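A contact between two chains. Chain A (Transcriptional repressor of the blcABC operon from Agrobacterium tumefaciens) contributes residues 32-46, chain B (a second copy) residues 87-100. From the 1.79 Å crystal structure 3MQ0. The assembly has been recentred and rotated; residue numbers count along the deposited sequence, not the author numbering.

Chain A 32-46: AVRILDLVAGSPRDL
Chain B (87-100) PHSLRWANGFLSHL

Two helices from two copies of the same repressor pack at a closest axial approach of 8.7 Å, their N-to-C directions 40° apart (signed crossing angle 40°). Helix 32-41 of chain A enters from earlier in its chain and keeps regular phi/psi near -62/-45 until Gly41(A) (-97/-4); Ser42(A), at -91/115, is the first residue to leave helical values, and Pro43(A) (-52/-49), Arg44(A) (-85/140) and Asp45(A) (-66/138) continue as loop. In chain B, residues 90-98 stay helical near -65/-40 (phi -58 to -74, psi -31 to -52); His99(B) is at -86/2 and Leu100(B) at -65/121. The register is marked by Ala40(A) and Gly95(B), whose CA atoms lie 4.4 Å apart; further on, the CA atoms of Pro43(A) and His99(B) are 7.9 Å apart. Together the stretches bury 469 Å².

Three hydrogen bonds cross the contact, all donated by ring nitrogens of chain B. Two converge on one carboxylate oxygen. The CA-to-CB bond of Asp37(A) points sideways to chain B, but chi1 -78° (m) and chi2 4° bring the end of the side chain nearer, where Asp37(A) OD1 accepts from His88(B) NE2 at 2.7 Å (N-H...O 168°) and from Trp92(B) NE1 at 2.9 Å (155°). OD1 lies near the plane of both rings, at their edges, consistent with N-H bonds that lie in the ring planes. His88(B) reaches it with chi1 -169° (t) and chi2 75°, Trp92(B) with chi1 -58° (m) and chi2 -29°.

The third bond satisfies a backbone carbonyl beyond the end of the chain A helix: His99(B) NE2 donates to Ser42(A) O at 2.8 Å and 173°, nearly linear. The CA-to-CB bond of His99(B) points toward chain A, with chi1 -72° (m) and chi2 53°. The other ring nitrogen, His99(B) ND1, is 3.1 Å from Gly95(B) O of its own chain. The Ser42(A) side chain (chi1 177°, t) is satisfied locally, Ser42(A) OG donating to Arg44(A) O at 2.8 Å, while Ser98(B) OG (chi1 -60°, m) likewise donates to Asn94(B) O at 2.8 Å. Asp45(A) is the exception. With chi1 -67° (m) and chi2 -27°, Asp45(A) OD1 comes to 3.6 Å from His99(B) CD2 at the ring edge, yet the contact buries this oxygen without a partner anywhere in the model; the residue is poorly ordered, so its position deserves caution.

The apolar part centres on Trp92(B), a knob among Val33(A), Leu36(A), Asp37(A) and Ala40(A). Leu36(A), chi1 -68° (m) and chi2 170° (t), lays CB over one indole face, 3.6 Å from the five-membered-ring centroid of Trp92(B) and 19° off its normal, a CH-pi contact. At the ring edge, Val33(A) CG1 (chi1 170°, t) is 4.1 Å from Trp92(B) CZ2, and Ala40(A) CB is 4.0 Å from Trp92(B) CD1.

Gly95(B) permits the close approach at Ala40(A). An ideal CB on Gly95(B) would point toward chain A and clash with Ala40(A) CB at 2.9 Å; without it, Ala40(A) O comes within 4.1 Å of Gly95(B) CA.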

# COMPACT_ATOMS: atom_id res chain seq x y z
N ALA A 32 11.86 12.72 14.89
CA ALA A 32 11.28 11.45 14.43
C ALA A 32 11.03 11.45 12.94
O ALA A 32 11.29 10.44 12.27
CB ALA A 32 9.99 11.13 15.19
N VAL A 33 10.49 12.54 12.42
CA VAL A 33 10.24 12.66 10.98
C VAL A 33 11.55 12.54 10.20
O VAL A 33 11.64 11.84 9.18
CB VAL A 33 9.56 14.00 10.61
CG1 VAL A 33 9.55 14.18 9.10
CG2 VAL A 33 8.14 14.03 11.14
N ARG A 34 12.58 13.21 10.70
CA ARG A 34 13.90 13.13 10.07
C ARG A 34 14.48 11.71 10.10
O ARG A 34 15.09 11.26 9.12
CB ARG A 34 14.86 14.11 10.75
CG ARG A 34 14.58 15.57 10.43
CD ARG A 34 15.49 16.51 11.21
NE ARG A 34 16.89 16.35 10.82
CZ ARG A 34 17.92 16.56 11.64
NH1 ARG A 34 17.71 16.93 12.89
NH2 ARG A 34 19.17 16.38 11.20
N ILE A 35 14.31 11.02 11.22
CA ILE A 35 14.78 9.64 11.35
C ILE A 35 14.05 8.73 10.35
O ILE A 35 14.67 7.96 9.62
CB ILE A 35 14.59 9.14 12.80
CG1 ILE A 35 15.60 9.84 13.71
CG2 ILE A 35 14.75 7.60 12.89
CD1 ILE A 35 15.34 9.57 15.20
N LEU A 36 12.73 8.85 10.30
CA LEU A 36 11.95 8.04 9.38
C LEU A 36 12.32 8.33 7.93
O LEU A 36 12.42 7.41 7.11
CB LEU A 36 10.46 8.23 9.61
CG LEU A 36 9.97 7.67 10.94
CD1 LEU A 36 8.51 8.13 11.18
CD2 LEU A 36 10.08 6.14 10.94
N ASP A 37 12.53 9.60 7.60
CA ASP A 37 12.94 9.98 6.25
C ASP A 37 14.27 9.33 5.87
O ASP A 37 14.42 8.78 4.79
CB ASP A 37 13.07 11.50 6.14
CG ASP A 37 11.72 12.20 5.98
OD1 ASP A 37 10.65 11.53 6.04
OD2 ASP A 37 11.71 13.44 5.81
N LEU A 38 15.25 9.44 6.76
CA LEU A 38 16.56 8.84 6.49
C LEU A 38 16.49 7.32 6.35
O LEU A 38 17.00 6.75 5.38
CB LEU A 38 17.54 9.24 7.60
CG LEU A 38 18.96 8.70 7.50
CD1 LEU A 38 19.56 9.08 6.16
CD2 LEU A 38 19.79 9.27 8.63
N VAL A 39 15.83 6.67 7.30
CA VAL A 39 15.72 5.22 7.29
C VAL A 39 15.01 4.74 6.03
O VAL A 39 15.44 3.76 5.40
CB VAL A 39 15.03 4.69 8.56
CG1 VAL A 39 14.67 3.21 8.42
CG2 VAL A 39 15.93 4.92 9.78
N ALA A 40 13.95 5.44 5.65
CA ALA A 40 13.16 5.06 4.48
C ALA A 40 13.96 5.22 3.19
O ALA A 40 13.80 4.43 2.26
CB ALA A 40 11.86 5.88 4.41
N GLY A 41 14.84 6.23 3.14
CA GLY A 41 15.59 6.52 1.93
C GLY A 41 16.99 5.93 1.87
O GLY A 41 17.70 6.07 0.87
N SER A 42 17.42 5.28 2.95
CA SER A 42 18.73 4.67 2.97
C SER A 42 18.65 3.23 2.50
O SER A 42 18.04 2.39 3.15
CB SER A 42 19.33 4.71 4.38
OG SER A 42 20.58 4.04 4.41
N PRO A 43 19.29 2.93 1.36
CA PRO A 43 19.30 1.55 0.86
C PRO A 43 19.77 0.57 1.93
O PRO A 43 19.11 -0.44 2.17
CB PRO A 43 20.30 1.61 -0.30
CG PRO A 43 21.15 2.81 -0.01
CD PRO A 43 20.21 3.80 0.61
N ARG A 44 20.89 0.89 2.58
CA ARG A 44 21.44 0.03 3.63
C ARG A 44 20.82 0.30 4.99
O ARG A 44 20.58 1.45 5.36
CB ARG A 44 22.95 0.24 3.71
CG ARG A 44 23.67 -0.72 4.63
CD ARG A 44 24.55 0.03 5.62
NE ARG A 44 25.28 1.12 4.98
CZ ARG A 44 26.03 2.00 5.63
NH1 ARG A 44 26.15 1.92 6.94
NH2 ARG A 44 26.66 2.96 4.96
N ASP A 45 20.56 -0.75 5.76
CA ASP A 45 20.05 -0.58 7.12
C ASP A 45 21.10 0.09 8.02
O ASP A 45 22.28 -0.25 7.95
CB ASP A 45 19.60 -1.91 7.73
CG ASP A 45 18.37 -2.48 7.03
OD1 ASP A 45 17.57 -1.70 6.47
OD2 ASP A 45 18.20 -3.72 7.04
N LEU A 46 20.66 1.02 8.85
CA LEU A 46 21.57 1.80 9.68
C LEU A 46 21.43 1.45 11.15
O LEU A 46 20.34 1.12 11.61
CB LEU A 46 21.29 3.29 9.49
CG LEU A 46 21.55 3.85 8.10
CD1 LEU A 46 21.18 5.32 8.06
CD2 LEU A 46 23.02 3.65 7.73
N PRO B 87 0.16 13.04 2.87
CA PRO B 87 0.68 12.09 1.88
C PRO B 87 2.11 11.65 2.15
O PRO B 87 2.57 10.67 1.57
CB PRO B 87 0.62 12.88 0.58
CG PRO B 87 0.59 14.32 1.00
CD PRO B 87 -0.17 14.35 2.27
N HIS B 88 2.81 12.36 3.03
CA HIS B 88 4.21 12.03 3.27
C HIS B 88 4.38 10.64 3.88
O HIS B 88 5.43 10.01 3.71
CB HIS B 88 4.86 13.08 4.18
CG HIS B 88 6.35 12.97 4.27
ND1 HIS B 88 7.19 13.37 3.25
CD2 HIS B 88 7.15 12.49 5.25
CE1 HIS B 88 8.44 13.15 3.60
NE2 HIS B 88 8.45 12.61 4.81
N SER B 89 3.36 10.16 4.59
CA SER B 89 3.38 8.82 5.17
C SER B 89 3.61 7.75 4.12
O SER B 89 4.15 6.68 4.42
CB SER B 89 2.08 8.54 5.92
OG SER B 89 2.23 8.86 7.29
N LEU B 90 3.18 8.02 2.90
CA LEU B 90 3.38 7.06 1.82
C LEU B 90 4.87 6.74 1.63
O LEU B 90 5.23 5.61 1.28
CB LEU B 90 2.78 7.57 0.51
CG LEU B 90 1.26 7.68 0.47
CD1 LEU B 90 0.79 8.26 -0.87
CD2 LEU B 90 0.62 6.33 0.71
N ARG B 91 5.73 7.73 1.85
CA ARG B 91 7.17 7.54 1.65
C ARG B 91 7.68 6.48 2.63
O ARG B 91 8.50 5.65 2.28
CB ARG B 91 7.93 8.86 1.82
N TRP B 92 7.18 6.53 3.85
CA TRP B 92 7.62 5.58 4.87
C TRP B 92 7.05 4.20 4.56
O TRP B 92 7.77 3.20 4.65
CB TRP B 92 7.19 6.05 6.25
CG TRP B 92 7.72 7.41 6.56
CD1 TRP B 92 8.88 7.96 6.10
CD2 TRP B 92 7.12 8.40 7.40
NE1 TRP B 92 9.04 9.22 6.61
CE2 TRP B 92 7.97 9.51 7.41
CE3 TRP B 92 5.94 8.44 8.14
CZ2 TRP B 92 7.68 10.66 8.14
CZ3 TRP B 92 5.65 9.59 8.87
CH2 TRP B 92 6.52 10.68 8.87
N ALA B 93 5.77 4.13 4.20
CA ALA B 93 5.18 2.84 3.88
C ALA B 93 5.94 2.21 2.70
O ALA B 93 6.19 1.01 2.70
CB ALA B 93 3.68 2.99 3.56
N ASN B 94 6.31 3.03 1.72
CA ASN B 94 7.07 2.56 0.57
C ASN B 94 8.41 2.03 1.02
O ASN B 94 8.90 1.01 0.53
CB ASN B 94 7.28 3.72 -0.42
CG ASN B 94 7.93 3.29 -1.70
OD1 ASN B 94 9.15 3.21 -1.80
ND2 ASN B 94 7.11 3.01 -2.71
N GLY B 95 9.02 2.73 1.97
CA GLY B 95 10.29 2.30 2.52
C GLY B 95 10.15 0.97 3.25
O GLY B 95 11.01 0.11 3.13
N PHE B 96 9.07 0.82 4.01
CA PHE B 96 8.79 -0.45 4.66
C PHE B 96 8.68 -1.58 3.64
O PHE B 96 9.34 -2.61 3.78
CB PHE B 96 7.51 -0.36 5.50
CG PHE B 96 7.05 -1.69 6.07
CD1 PHE B 96 7.68 -2.24 7.17
CD2 PHE B 96 5.99 -2.37 5.50
CE1 PHE B 96 7.27 -3.45 7.70
CE2 PHE B 96 5.56 -3.58 6.01
CZ PHE B 96 6.20 -4.13 7.12
N LEU B 97 7.85 -1.39 2.61
CA LEU B 97 7.60 -2.46 1.65
C LEU B 97 8.84 -2.81 0.83
O LEU B 97 9.02 -3.96 0.43
CB LEU B 97 6.42 -2.11 0.74
CG LEU B 97 5.06 -2.00 1.42
CD1 LEU B 97 4.03 -1.41 0.48
CD2 LEU B 97 4.61 -3.36 1.95
N SER B 98 9.69 -1.83 0.58
CA SER B 98 10.91 -2.03 -0.20
C SER B 98 11.99 -2.79 0.56
O SER B 98 12.70 -3.61 -0.02
CB SER B 98 11.47 -0.69 -0.67
OG SER B 98 10.53 -0.00 -1.47
N HIS B 99 12.13 -2.49 1.84
CA HIS B 99 13.17 -3.10 2.67
C HIS B 99 12.73 -4.44 3.26
O HIS B 99 13.49 -5.06 4.01
CB HIS B 99 13.56 -2.15 3.80
CG HIS B 99 14.37 -0.96 3.35
ND1 HIS B 99 13.95 -0.12 2.34
CD2 HIS B 99 15.55 -0.47 3.79
CE1 HIS B 99 14.85 0.83 2.17
NE2 HIS B 99 15.83 0.64 3.03
N LEU B 100 11.52 -4.89 2.93
CA LEU B 100 10.97 -6.10 3.52
C LEU B 100 11.75 -7.36 3.13
O LEU B 100 11.88 -7.69 1.95
CB LEU B 100 9.49 -6.26 3.15
CG LEU B 100 8.60 -7.06 4.11
CD1 LEU B 100 8.73 -6.52 5.53
CD2 LEU B 100 7.15 -7.03 3.65